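Local coordinates for NS6 protease (Murine norovirus 1, PDB 4ASH), which is a trypsin-like cysteine protease of a calicivirus that probably cleaves the viral polyprotein at specific sites, at residues Val87-Ala92 with Pro138-Cys143; Ser23-Ile28 with Thr63-Pro68; His32-Lys37 with Asp56-Tyr61. The protein carries 1 engineered substitution. All blocks are in the same frame, centred on the assembly; numbering follows the deposited sequence.

The three contacts show how loops are fastened within each half of a trypsin-like fold and meet at the cleft between them. Along the chain interaction 2 opens first and encloses interaction 3, and interaction 1 follows once both have closed. Interactions 2 and 3, with centres about 15 Å apart, share the five-stranded antiparallel sheet, whose strands 26-30 and 57-62 are neighbours. Interaction 1 belongs to strand 84-90 of the other sheet and to the loop before strand 144-149; its centre lies about 15 Å from that of interaction 3 and about 20 Å from that of interaction 2. Interactions 1 and 3 meet where engineered Ala141 (naturally Cys) packs against His32, consistent with an active site between the two sheets.

Interaction 1: Val87-Ala92 with Pro138-Cys143; sequences VLVKRA and PGDAGC. Engineered in segment 138-143: Ala141 (natural residue Cys).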
ATOM      1  N   VAL A  87      -8.831   3.629   0.485  1.00 16.83           N
ATOM      2  CA  VAL A  87      -7.483   3.970   0.904  1.00 16.41           C
ATOM      3  C   VAL A  87      -7.569   4.352   2.374  1.00 16.33           C
ATOM      4  O   VAL A  87      -8.267   5.306   2.729  1.00 20.99           O
ATOM      5  CB  VAL A  87      -6.881   5.152   0.131  1.00 17.93           C
ATOM      6  CG1 VAL A  87      -5.405   5.255   0.440  1.00 16.92           C
ATOM      7  CG2 VAL A  87      -7.074   4.971  -1.374  1.00 21.31           C
ATOM      8  N   LEU A  88      -6.884   3.598   3.225  1.00 16.08           N
ATOM      9  CA  LEU A  88      -6.892   3.874   4.660  1.00 16.44           C
ATOM     10  C   LEU A  88      -5.817   4.901   4.968  1.00 14.98           C
ATOM     11  O   LEU A  88      -4.705   4.564   5.366  1.00 15.86           O
ATOM     12  CB  LEU A  88      -6.637   2.593   5.445  1.00 17.55           C
ATOM     13  CG  LEU A  88      -7.529   1.391   5.128  1.00 18.90           C
ATOM     14  CD1 LEU A  88      -7.223   0.232   6.097  1.00 19.73           C
ATOM     15  CD2 LEU A  88      -8.998   1.760   5.183  1.00 21.27           C
ATOM     16  N   VAL A  89      -6.134   6.170   4.729  1.00 15.48           N
ATOM     17  CA  VAL A  89      -5.172   7.240   4.983  1.00 12.49           C
ATOM     18  C   VAL A  89      -5.149   7.618   6.453  1.00 16.50           C
ATOM     19  O   VAL A  89      -6.180   7.978   7.018  1.00 19.42           O
ATOM     20  CB  VAL A  89      -5.510   8.502   4.188  1.00 16.73           C
ATOM     21  CG1 VAL A  89      -4.596   9.642   4.594  1.00 22.07           C
ATOM     22  CG2 VAL A  89      -5.385   8.237   2.698  1.00 20.09           C
ATOM     23  N   LYS A  90      -3.979   7.536   7.066  1.00 15.09           N
ATOM     24  CA  LYS A  90      -3.789   8.207   8.360  1.00 14.35           C
ATOM     25  C   LYS A  90      -3.016   9.478   8.139  1.00 17.79           C
ATOM     26  O   LYS A  90      -2.131   9.525   7.291  1.00 19.04           O
ATOM     27  CB  LYS A  90      -2.992   7.336   9.323  1.00 19.58           C
ATOM     28  CG  LYS A  90      -3.816   6.332  10.086  1.00 25.76           C
ATOM     29  CD  LYS A  90      -3.016   5.821  11.284  1.00 22.32           C
ATOM     30  CE  LYS A  90      -3.816   4.828  12.092  1.00 23.57           C
ATOM     31  NZ  LYS A  90      -2.963   4.215  13.153  1.00 20.67           N
ATOM     32  N   ARG A  91      -3.334  10.506   8.929  1.00 16.65           N
ATOM     33  CA  ARG A  91      -2.548  11.729   8.952  1.00 15.81           C
ATOM     34  C   ARG A  91      -1.740  11.740  10.242  1.00 17.32           C
ATOM     35  O   ARG A  91      -2.043  10.988  11.164  1.00 17.40           O
ATOM     36  CB  ARG A  91      -3.467  12.940   8.860  1.00 14.69           C
ATOM     37  CG  ARG A  91      -4.243  13.033   7.530  1.00 16.99           C
ATOM     38  CD  ARG A  91      -3.375  13.584   6.402  1.00 18.65           C
ATOM     39  NE  ARG A  91      -3.758  13.105   5.063  1.00 17.26           N
ATOM     40  CZ  ARG A  91      -4.774  13.564   4.337  1.00 20.41           C
ATOM     41  NH1 ARG A  91      -5.571  14.517   4.806  1.00 22.21           N
ATOM     42  NH2 ARG A  91      -5.008  13.048   3.128  1.00 21.82           N
ATOM     43  N   ALA A  92      -0.698  12.563  10.275  1.00 18.04           N
ATOM     44  CA  ALA A  92       0.223  12.617  11.399  1.00 17.15           C
ATOM     45  C   ALA A  92      -0.519  12.820  12.720  1.00 17.89           C
ATOM     46  O   ALA A  92      -0.099  12.310  13.760  1.00 18.95           O
ATOM     47  CB  ALA A  92       1.234  13.728  11.180  1.00 22.05           C
ATOM     48  N   PRO A 138       0.745  15.010  -0.062  1.00 21.74           N
ATOM     49  CA  PRO A 138       2.122  14.616   0.250  1.00 17.79           C
ATOM     50  C   PRO A 138       2.226  14.179   1.699  1.00 17.24           C
ATOM     51  O   PRO A 138       1.812  14.910   2.615  1.00 20.98           O
ATOM     52  CB  PRO A 138       2.906  15.906   0.032  1.00 24.76           C
ATOM     53  CG  PRO A 138       2.141  16.601  -1.031  1.00 24.43           C
ATOM     54  CD  PRO A 138       0.692  16.322  -0.731  1.00 24.00           C
ATOM     55  N   GLY A 139       2.769  12.988   1.903  1.00 17.03           N
ATOM     56  CA  GLY A 139       2.913  12.424   3.228  1.00 17.71           C
ATOM     57  C   GLY A 139       2.087  11.159   3.387  1.00 16.78           C
ATOM     58  O   GLY A 139       2.332  10.393   4.316  1.00 16.93           O
ATOM     59  N   ASP A 140       1.121  10.951   2.487  1.00 16.55           N
ATOM     60  CA  ASP A 140       0.190   9.823   2.584  1.00 16.11           C
ATOM     61  C   ASP A 140       0.743   8.521   2.015  1.00 17.98           C
ATOM     62  O   ASP A 140       0.156   7.463   2.255  1.00 14.77           O
ATOM     63  CB  ASP A 140      -1.134  10.102   1.867  1.00 16.32           C
ATOM     64  CG  ASP A 140      -1.993  11.151   2.551  1.00 16.08           C
ATOM     65  OD1 ASP A 140      -1.740  11.522   3.724  1.00 18.91           O
ATOM     66  OD2 ASP A 140      -2.957  11.581   1.895  1.00 19.30           O
ATOM     67  N   ALA A 141       1.845   8.574   1.268  1.00 15.62           N
ATOM     68  CA  ALA A 141       2.365   7.354   0.632  1.00 15.57           C
ATOM     69  C   ALA A 141       2.651   6.250   1.649  1.00 17.01           C
ATOM     70  O   ALA A 141       3.187   6.496   2.733  1.00 14.22           O
ATOM     71  CB  ALA A 141       3.604   7.642  -0.196  1.00 17.97           C
ATOM     72  N   GLY A 142       2.305   5.028   1.260  1.00 14.28           N
ATOM     73  CA  GLY A 142       2.457   3.868   2.119  1.00 15.33           C
ATOM     74  C   GLY A 142       1.161   3.369   2.720  1.00 11.49           C
ATOM     75  O   GLY A 142       1.095   2.224   3.171  1.00 15.27           O
ATOM     76  N   CYS A 143       0.140   4.217   2.781  1.00 14.18           N
ATOM     77  CA  CYS A 143      -1.155   3.801   3.311  1.00 13.99           C
ATOM     78  C   CYS A 143      -1.784   2.728   2.414  1.00 13.51           C
ATOM     79  O   CYS A 143      -1.653   2.770   1.174  1.00 16.20           O
ATOM     80  CB  CYS A 143      -2.090   4.993   3.498  1.00 13.88           C
ATOM     81  SG  CYS A 143      -1.564   6.104   4.849  1.00 16.44           S
TER
HETATM   82  O   HOH W   1      -0.425  11.224   6.118  1.00 17.81           O
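Arg91 grips Asp140 side-on, giving NE to OD1 at 2.9 Å and NH2 to OD2 at 2.8 Å. Both carboxylate oxygens use their syn lone pairs, and the guanidinium and carboxylate planes lie only 3° apart, a flat two-point salt bridge. Second partners help to fix both groups: Ile137 N bonds to Asp140 OD2, and Arg91 NH2 also reaches Gly135 O.

The tighter, buried part lies beside this bridge, toward Cys143. Cys143 CB comes within 3.2 Å of Leu88 O, and Cys143 SG accepts a long but fairly straight hydrogen bond from Lys90 N (3.6 Å, 160°). Val89 CG1, put against the carboxylate by chi1 of 173° (anti to the backbone N), lies 3.5 Å from Asp140 OD1. The outer flank is looser and partly exposed, and there a water lies between Lys90 O and Asp140 OD1.

Asp140 to Cys143 form a type II beta turn that carries the engineered Ala141. Gly-Asp-Cys-Gly in the natural sequence is consistent with the nucleophile loop of chymotrypsin-like cysteine proteases, whose backbone N-H groups form the oxyanion hole. The turn leads into strand 144-149, antiparallel to strand 84-90, itself flanked by strand 96-111, while Trp18 of strand 17-21 touches Cys143 and Lys90.

Interaction 2: Ser23-Ile28 with Thr63-Pro68; sequences SGHVFI and TSAVRP
Gly24 O receives two backbone N-H groups in succession, those of Val66 and Arg67, and this forked bond holds the two segments together. Arg67 N, at 3.2 Å from Gly24 O, lies in the carbonyl plane on a lone pair, and its bond is nearly straight at 172°. Val66 N comes closer to the same oxygen, 2.8 Å, but is tilted 23° from that plane and makes the more bent bond. The backbones approach as near as 4.2 Å between Gly24 CA and Arg67 CA, and Arg67 O lies close against the glycine, which has no side chain to keep it away. Ala65 CA adds a C-H...O contact to Gly24 O.

The turn that presents this carbonyl is braced from within. Ser23 OG accepts from His25 N at 3.0 Å, an ST turn, and more weakly from Val26 N.

Among the side chains, the His25 imidazole does most of the touching. Its CG stands beside the backbone N and anti to the carbonyl carbon (chi1 -64°), and from there the ring turns one face to Ala65. Ala65 CB stands 3.9 Å from the ring centroid in a CH-pi contact, and Ala65 CA also lies over that face. Thr63 O meets the ring at its edge, 3.4 Å from His25 CE1, while ND1 bonds to Phe62 O, which helps to set the rotation of the ring. The Arg67 side chain leads away to a salt bridge with Asp69 and a bond to Ser9 O.

Strands 17-21 and 26-30 form an antiparallel hairpin, and the contact ties its connecting turn to the loop that leaves strand 57-62, at the surface of the antiparallel N-terminal sheet of a trypsin-like protease.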
ATOM      1  N   SER A  23       0.278  -8.925   8.361  1.00 17.36           N
ATOM      2  CA  SER A  23       0.178  -9.951   9.391  1.00 17.93           C
ATOM      3  C   SER A  23       1.119  -9.553  10.492  1.00 16.09           C
ATOM      4  O   SER A  23       1.766  -8.521  10.404  1.00 18.08           O
ATOM      5  CB  SER A  23       0.623 -11.307   8.851  1.00 20.23           C
ATOM      6  OG  SER A  23       2.026 -11.316   8.605  1.00 19.36           O
ATOM      7  N   GLY A  24       1.229 -10.372  11.526  1.00 17.05           N
ATOM      8  CA  GLY A  24       2.191 -10.071  12.563  1.00 20.15           C
ATOM      9  C   GLY A  24       3.633 -10.124  12.090  1.00 20.00           C
ATOM     10  O   GLY A  24       4.528  -9.607  12.783  1.00 20.81           O
ATOM     11  N   HIS A  25       3.859 -10.765  10.936  1.00 15.58           N
ATOM     12  CA  HIS A  25       5.194 -10.974  10.378  1.00 15.73           C
ATOM     13  C   HIS A  25       5.485 -10.094   9.162  1.00 19.40           C
ATOM     14  O   HIS A  25       6.639  -9.947   8.781  1.00 18.92           O
ATOM     15  CB  HIS A  25       5.361 -12.441   9.922  1.00 18.58           C
ATOM     16  CG  HIS A  25       5.289 -13.446  11.035  1.00 18.60           C
ATOM     17  ND1 HIS A  25       6.411 -14.029  11.585  1.00 19.65           N
ATOM     18  CD2 HIS A  25       4.229 -13.988  11.682  1.00 23.70           C
ATOM     19  CE1 HIS A  25       6.048 -14.874  12.535  1.00 20.65           C
ATOM     20  NE2 HIS A  25       4.728 -14.873  12.612  1.00 22.21           N
ATOM     21  N   VAL A  26       4.449  -9.538   8.534  1.00 16.24           N
ATOM     22  CA  VAL A  26       4.627  -8.914   7.220  1.00 13.54           C
ATOM     23  C   VAL A  26       4.180  -7.467   7.236  1.00 15.38           C
ATOM     24  O   VAL A  26       3.042  -7.161   7.589  1.00 16.50           O
ATOM     25  CB  VAL A  26       3.868  -9.673   6.093  1.00 13.44           C
ATOM     26  CG1 VAL A  26       3.965  -8.904   4.782  1.00 15.51           C
ATOM     27  CG2 VAL A  26       4.433 -11.071   5.904  1.00 18.64           C
ATOM     28  N   PHE A  27       5.097  -6.587   6.847  1.00 14.78           N
ATOM     29  CA  PHE A  27       4.865  -5.142   6.834  1.00 15.36           C
ATOM     30  C   PHE A  27       5.159  -4.628   5.436  1.00 14.96           C
ATOM     31  O   PHE A  27       6.246  -4.875   4.893  1.00 16.62           O
ATOM     32  CB  PHE A  27       5.781  -4.479   7.866  1.00 14.23           C
ATOM     33  CG  PHE A  27       5.569  -2.993   8.014  1.00 17.22           C
ATOM     34  CD1 PHE A  27       4.493  -2.504   8.741  1.00 15.84           C
ATOM     35  CD2 PHE A  27       6.455  -2.097   7.444  1.00 17.00           C
ATOM     36  CE1 PHE A  27       4.302  -1.142   8.895  1.00 16.51           C
ATOM     37  CE2 PHE A  27       6.265  -0.723   7.592  1.00 17.79           C
ATOM     38  CZ  PHE A  27       5.190  -0.253   8.319  1.00 14.50           C
ATOM     39  N   ILE A  28       4.188  -3.936   4.838  1.00 14.24           N
ATOM     40  CA  ILE A  28       4.353  -3.414   3.488  1.00 11.90           C
ATOM     41  C   ILE A  28       4.337  -1.881   3.484  1.00 15.19           C
ATOM     42  O   ILE A  28       3.694  -1.254   4.331  1.00 15.06           O
ATOM     43  CB  ILE A  28       3.287  -3.964   2.507  1.00 14.79           C
ATOM     44  CG1 ILE A  28       1.867  -3.489   2.875  1.00 13.91           C
ATOM     45  CG2 ILE A  28       3.399  -5.488   2.423  1.00 15.29           C
ATOM     46  CD1 ILE A  28       0.787  -3.951   1.849  1.00 14.07           C
ATOM     47  N   THR A  63      11.028 -12.897  10.847  1.00 24.69           N
ATOM     48  CA  THR A  63      11.013 -14.292  11.281  1.00 28.85           C
ATOM     49  C   THR A  63      10.162 -14.488  12.534  1.00 24.44           C
ATOM     50  O   THR A  63       9.379 -15.445  12.635  1.00 23.21           O
ATOM     51  CB  THR A  63      12.437 -14.790  11.555  1.00 35.52           C
ATOM     52  OG1 THR A  63      13.242 -14.579  10.386  1.00 42.14           O
ATOM     53  CG2 THR A  63      12.416 -16.272  11.883  1.00 37.70           C
ATOM     54  N   SER A  64      10.349 -13.605  13.504  1.00 20.96           N
ATOM     55  CA  SER A  64       9.543 -13.604  14.717  1.00 20.09           C
ATOM     56  C   SER A  64       8.510 -12.502  14.613  1.00 22.08           C
ATOM     57  O   SER A  64       8.836 -11.395  14.202  1.00 21.50           O
ATOM     58  CB  SER A  64      10.415 -13.356  15.949  1.00 29.47           C
ATOM     59  OG  SER A  64      11.354 -14.399  16.112  1.00 39.44           O
ATOM     60  N   ALA A  65       7.270 -12.792  14.988  1.00 21.19           N
ATOM     61  CA  ALA A  65       6.206 -11.796  14.838  1.00 21.08           C
ATOM     62  C   ALA A  65       6.542 -10.514  15.591  1.00 16.48           C
ATOM     63  O   ALA A  65       7.032 -10.553  16.733  1.00 21.88           O
ATOM     64  CB  ALA A  65       4.890 -12.348  15.319  1.00 27.74           C
ATOM     65  N   VAL A  66       6.295  -9.389  14.934  1.00 15.26           N
ATOM     66  CA  VAL A  66       6.407  -8.082  15.604  1.00 15.20           C
ATOM     67  C   VAL A  66       5.065  -7.663  16.216  1.00 19.63           C
ATOM     68  O   VAL A  66       5.023  -7.066  17.302  1.00 23.72           O
ATOM     69  CB  VAL A  66       6.879  -7.010  14.610  1.00 14.44           C
ATOM     70  CG1 VAL A  66       6.915  -5.625  15.274  1.00 15.94           C
ATOM     71  CG2 VAL A  66       8.238  -7.382  14.007  1.00 18.45           C
ATOM     72  N   ARG A  67       3.973  -7.966  15.519  1.00 21.12           N
ATOM     73  CA  ARG A  67       2.629  -7.660  16.006  1.00 22.95           C
ATOM     74  C   ARG A  67       1.794  -8.941  16.127  1.00 27.88           C
ATOM     75  O   ARG A  67       0.940  -9.208  15.287  1.00 26.28           O
ATOM     76  CB  ARG A  67       1.919  -6.679  15.063  1.00 21.96           C
ATOM     77  CG  ARG A  67       2.516  -5.260  15.015  1.00 21.85           C
ATOM     78  CD  ARG A  67       2.089  -4.408  16.206  1.00 22.53           C
ATOM     79  NE  ARG A  67       0.637  -4.370  16.375  1.00 21.07           N
ATOM     80  CZ  ARG A  67      -0.177  -3.477  15.807  1.00 19.58           C
ATOM     81  NH1 ARG A  67       0.289  -2.515  15.007  1.00 17.85           N
ATOM     82  NH2 ARG A  67      -1.480  -3.554  16.038  1.00 20.58           N
ATOM     83  N   PRO A  68       2.016  -9.720  17.190  1.00 39.52           N
ATOM     84  CA  PRO A  68       1.273 -10.979  17.340  1.00 37.06           C
ATOM     85  C   PRO A  68      -0.222 -10.744  17.585  1.00 33.33           C
ATOM     86  O   PRO A  68      -1.018 -11.679  17.476  1.00 44.04           O
ATOM     87  CB  PRO A  68       1.924 -11.621  18.567  1.00 45.45           C
ATOM     88  CG  PRO A  68       2.452 -10.469  19.357  1.00 44.86           C
ATOM     89  CD  PRO A  68       2.900  -9.452  18.335  1.00 44.14           C
TER

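Interaction 3: His32-Lys37 with Asp56-Tyr61; sequences HVAPPK and DFLKYY
His32 and Asp56 are joined by two bonds, one to each carboxylate oxygen. His32 ND1 gives its hydrogen to Asp56 OD2 at 2.6 Å (156°), on the syn lone pair and in the imidazole plane. His32 N bonds to Asp56 OD1 at 2.9 Å, more bent and out of the carboxylate plane. Ring and carboxylate are nearly coplanar, 21° apart, with Asp56 at the ring edge. His32 CG sits between the backbone N and the carbonyl carbon (chi1 78°), which keeps it near the residue's own N-H, and ring and N-H meet the same carboxylate. Val33 CG1 lies over one face of the ring, offset toward its rim, and engineered Ala141 (naturally Cys) packs against His32 NE2. A histidine held by a carboxylate and facing the nucleophile's position is consistent with the active site of a trypsin-like protease.

Beyond this pair, Ala34 CB wedges against Leu58 CD2 at 3.5 Å, tighter than usual van der Waals contact, and against Tyr60 OH at 3.6 Å. A water lying at the edge of the Tyr60 ring donates to Pro35 O at 2.9 Å.

Further out, backbone bonds of Asp56 with Lys31 and of Val33 with Thr16 position the pair. Asp56 immediately precedes strand 57-62, which runs between strands 26-30 and 49-54. The loop of His32 follows strand 26-30, and Val160 of strand 152-162 touches both His32 and Asp56 from the other sheet.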
ATOM      1  N   HIS A  32       9.726   4.363  -1.774  1.00 18.82           N
ATOM      2  CA  HIS A  32      10.268   5.718  -1.741  1.00 19.53           C
ATOM      3  C   HIS A  32      10.151   6.433  -0.396  1.00 20.46           C
ATOM      4  O   HIS A  32      10.769   7.483  -0.220  1.00 23.24           O
ATOM      5  CB  HIS A  32       9.709   6.590  -2.875  1.00 18.59           C
ATOM      6  CG  HIS A  32       8.326   7.102  -2.639  1.00 18.52           C
ATOM      7  ND1 HIS A  32       7.192   6.419  -3.034  1.00 16.93           N
ATOM      8  CD2 HIS A  32       7.889   8.260  -2.085  1.00 16.17           C
ATOM      9  CE1 HIS A  32       6.122   7.124  -2.717  1.00 15.33           C
ATOM     10  NE2 HIS A  32       6.517   8.252  -2.145  1.00 18.89           N
ATOM     11  N   VAL A  33       9.380   5.885   0.546  1.00 17.96           N
ATOM     12  CA  VAL A  33       9.268   6.521   1.858  1.00 16.31           C
ATOM     13  C   VAL A  33      10.101   5.803   2.913  1.00 21.03           C
ATOM     14  O   VAL A  33      10.345   6.341   3.991  1.00 19.11           O
ATOM     15  CB  VAL A  33       7.803   6.638   2.370  1.00 16.91           C
ATOM     16  CG1 VAL A  33       6.902   7.314   1.342  1.00 17.02           C
ATOM     17  CG2 VAL A  33       7.250   5.276   2.789  1.00 15.55           C
ATOM     18  N   ALA A  34      10.556   4.594   2.599  1.00 18.17           N
ATOM     19  CA  ALA A  34      11.171   3.754   3.616  1.00 19.99           C
ATOM     20  C   ALA A  34      12.505   4.300   4.111  1.00 22.68           C
ATOM     21  O   ALA A  34      13.223   4.968   3.371  1.00 23.73           O
ATOM     22  CB  ALA A  34      11.347   2.340   3.093  1.00 18.83           C
ATOM     23  N   PRO A  35      12.838   4.000   5.373  1.00 22.16           N
ATOM     24  CA  PRO A  35      14.177   4.304   5.884  1.00 29.73           C
ATOM     25  C   PRO A  35      15.203   3.585   5.022  1.00 28.57           C
ATOM     26  O   PRO A  35      14.859   2.590   4.377  1.00 27.26           O
ATOM     27  CB  PRO A  35      14.166   3.693   7.284  1.00 26.28           C
ATOM     28  CG  PRO A  35      12.731   3.634   7.675  1.00 26.37           C
ATOM     29  CD  PRO A  35      11.988   3.359   6.389  1.00 18.63           C
ATOM     30  N   PRO A  36      16.449   4.073   5.016  1.00 31.14           N
ATOM     31  CA  PRO A  36      17.500   3.474   4.194  1.00 32.99           C
ATOM     32  C   PRO A  36      17.691   2.005   4.544  1.00 33.89           C
ATOM     33  O   PRO A  36      17.574   1.614   5.710  1.00 30.14           O
ATOM     34  CB  PRO A  36      18.746   4.275   4.578  1.00 33.30           C
ATOM     35  CG  PRO A  36      18.215   5.575   5.086  1.00 37.97           C
ATOM     36  CD  PRO A  36      16.942   5.226   5.790  1.00 32.04           C
ATOM     37  N   LYS A  37      17.965   1.196   3.530  1.00 35.46           N
ATOM     38  CA  LYS A  37      18.247  -0.213   3.743  1.00 38.26           C
ATOM     39  C   LYS A  37      19.331  -0.348   4.807  1.00 40.67           C
ATOM     40  O   LYS A  37      20.272   0.447   4.855  1.00 41.18           O
ATOM     41  CB  LYS A  37      18.679  -0.868   2.430  1.00 44.06           C
ATOM     42  CG  LYS A  37      18.775  -2.377   2.485  1.00 50.69           C
ATOM     43  CD  LYS A  37      18.691  -2.973   1.088  1.00 54.56           C
ATOM     44  CE  LYS A  37      19.421  -4.302   1.008  1.00 60.25           C
ATOM     45  NZ  LYS A  37      20.890  -4.131   1.212  1.00 64.79           N
ATOM     46  N   ASP A  56       7.895   0.285  -6.760  1.00 17.66           N
ATOM     47  CA  ASP A  56       7.814   1.109  -5.544  1.00 17.52           C
ATOM     48  C   ASP A  56       7.091   0.398  -4.398  1.00 18.91           C
ATOM     49  O   ASP A  56       6.648   1.033  -3.438  1.00 18.83           O
ATOM     50  CB  ASP A  56       7.140   2.457  -5.834  1.00 16.38           C
ATOM     51  CG  ASP A  56       7.458   3.512  -4.771  1.00 18.42           C
ATOM     52  OD1 ASP A  56       8.597   3.540  -4.272  1.00 18.66           O
ATOM     53  OD2 ASP A  56       6.572   4.319  -4.441  1.00 19.51           O
ATOM     54  N   PHE A  57       6.962  -0.919  -4.513  1.00 17.08           N
ATOM     55  CA  PHE A  57       6.373  -1.725  -3.446  1.00 17.85           C
ATOM     56  C   PHE A  57       7.470  -2.380  -2.615  1.00 15.84           C
ATOM     57  O   PHE A  57       8.354  -3.034  -3.163  1.00 19.90           O
ATOM     58  CB  PHE A  57       5.481  -2.801  -4.056  1.00 16.62           C
ATOM     59  CG  PHE A  57       4.633  -3.537  -3.055  1.00 15.80           C
ATOM     60  CD1 PHE A  57       5.121  -4.652  -2.394  1.00 18.14           C
ATOM     61  CD2 PHE A  57       3.341  -3.106  -2.779  1.00 16.14           C
ATOM     62  CE1 PHE A  57       4.328  -5.336  -1.486  1.00 16.05           C
ATOM     63  CE2 PHE A  57       2.552  -3.776  -1.856  1.00 18.61           C
ATOM     64  CZ  PHE A  57       3.044  -4.887  -1.216  1.00 16.29           C
ATOM     65  N   LEU A  58       7.405  -2.232  -1.297  1.00 15.31           N
ATOM     66  CA  LEU A  58       8.422  -2.810  -0.429  1.00 17.06           C
ATOM     67  C   LEU A  58       7.788  -3.682   0.659  1.00 16.77           C
ATOM     68  O   LEU A  58       6.832  -3.266   1.315  1.00 17.78           O
ATOM     69  CB  LEU A  58       9.245  -1.677   0.195  1.00 21.11           C
ATOM     70  CG  LEU A  58      10.529  -2.045   0.923  1.00 26.91           C
ATOM     71  CD1 LEU A  58      11.513  -2.684  -0.044  1.00 31.49           C
ATOM     72  CD2 LEU A  58      11.124  -0.791   1.545  1.00 27.02           C
ATOM     73  N   LYS A  59       8.312  -4.893   0.843  1.00 19.08           N
ATOM     74  CA  LYS A  59       7.775  -5.808   1.840  1.00 21.65           C
ATOM     75  C   LYS A  59       8.871  -6.284   2.776  1.00 18.40           C
ATOM     76  O   LYS A  59       9.930  -6.731   2.332  1.00 23.43           O
ATOM     77  CB  LYS A  59       7.099  -7.008   1.160  1.00 22.79           C
ATOM     78  CG  LYS A  59       6.582  -8.080   2.123  1.00 26.66           C
ATOM     79  CD  LYS A  59       5.623  -9.030   1.423  1.00 34.13           C
ATOM     80  CE  LYS A  59       6.314  -9.841   0.329  1.00 38.53           C
ATOM     81  NZ  LYS A  59       7.358 -10.750   0.880  1.00 43.69           N
ATOM     82  N   TYR A  60       8.599  -6.187   4.071  1.00 16.89           N
ATOM     83  CA  TYR A  60       9.485  -6.698   5.108  1.00 16.87           C
ATOM     84  C   TYR A  60       8.867  -7.934   5.713  1.00 19.50           C
ATOM     85  O   TYR A  60       7.680  -7.931   6.044  1.00 17.97           O
ATOM     86  CB  TYR A  60       9.632  -5.667   6.228  1.00 19.44           C
ATOM     87  CG  TYR A  60      10.294  -4.383   5.819  1.00 19.28           C
ATOM     88  CD1 TYR A  60       9.574  -3.391   5.171  1.00 21.89           C
ATOM     89  CD2 TYR A  60      11.620  -4.141   6.124  1.00 18.29           C
ATOM     90  CE1 TYR A  60      10.175  -2.192   4.807  1.00 24.75           C
ATOM     91  CE2 TYR A  60      12.228  -2.945   5.766  1.00 23.40           C
ATOM     92  CZ  TYR A  60      11.498  -1.978   5.107  1.00 23.11           C
ATOM     93  OH  TYR A  60      12.089  -0.775   4.765  1.00 23.24           O
ATOM     94  N   TYR A  61       9.664  -8.989   5.851  1.00 18.84           N
ATOM     95  CA  TYR A  61       9.215 -10.189   6.536  1.00 20.28           C
ATOM     96  C   TYR A  61      10.065 -10.453   7.779  1.00 19.85           C
ATOM     97  O   TYR A  61      11.291 -10.567   7.695  1.00 22.98           O
ATOM     98  CB  TYR A  61       9.246 -11.407   5.598  1.00 19.00           C
ATOM     99  CG  TYR A  61       9.027 -12.701   6.362  1.00 20.47           C
ATOM    100  CD1 TYR A  61       7.751 -13.090   6.754  1.00 19.29           C
ATOM    101  CD2 TYR A  61      10.100 -13.491   6.747  1.00 26.70           C
ATOM    102  CE1 TYR A  61       7.546 -14.255   7.490  1.00 22.61           C
ATOM    103  CE2 TYR A  61       9.905 -14.658   7.479  1.00 27.15           C
ATOM    104  CZ  TYR A  61       8.629 -15.033   7.845  1.00 25.44           C
ATOM    105  OH  TYR A  61       8.435 -16.195   8.560  1.00 25.86           O
TER
HETATM  106  O   HOH W   2      14.348  -0.091   5.326  1.00 33.13           O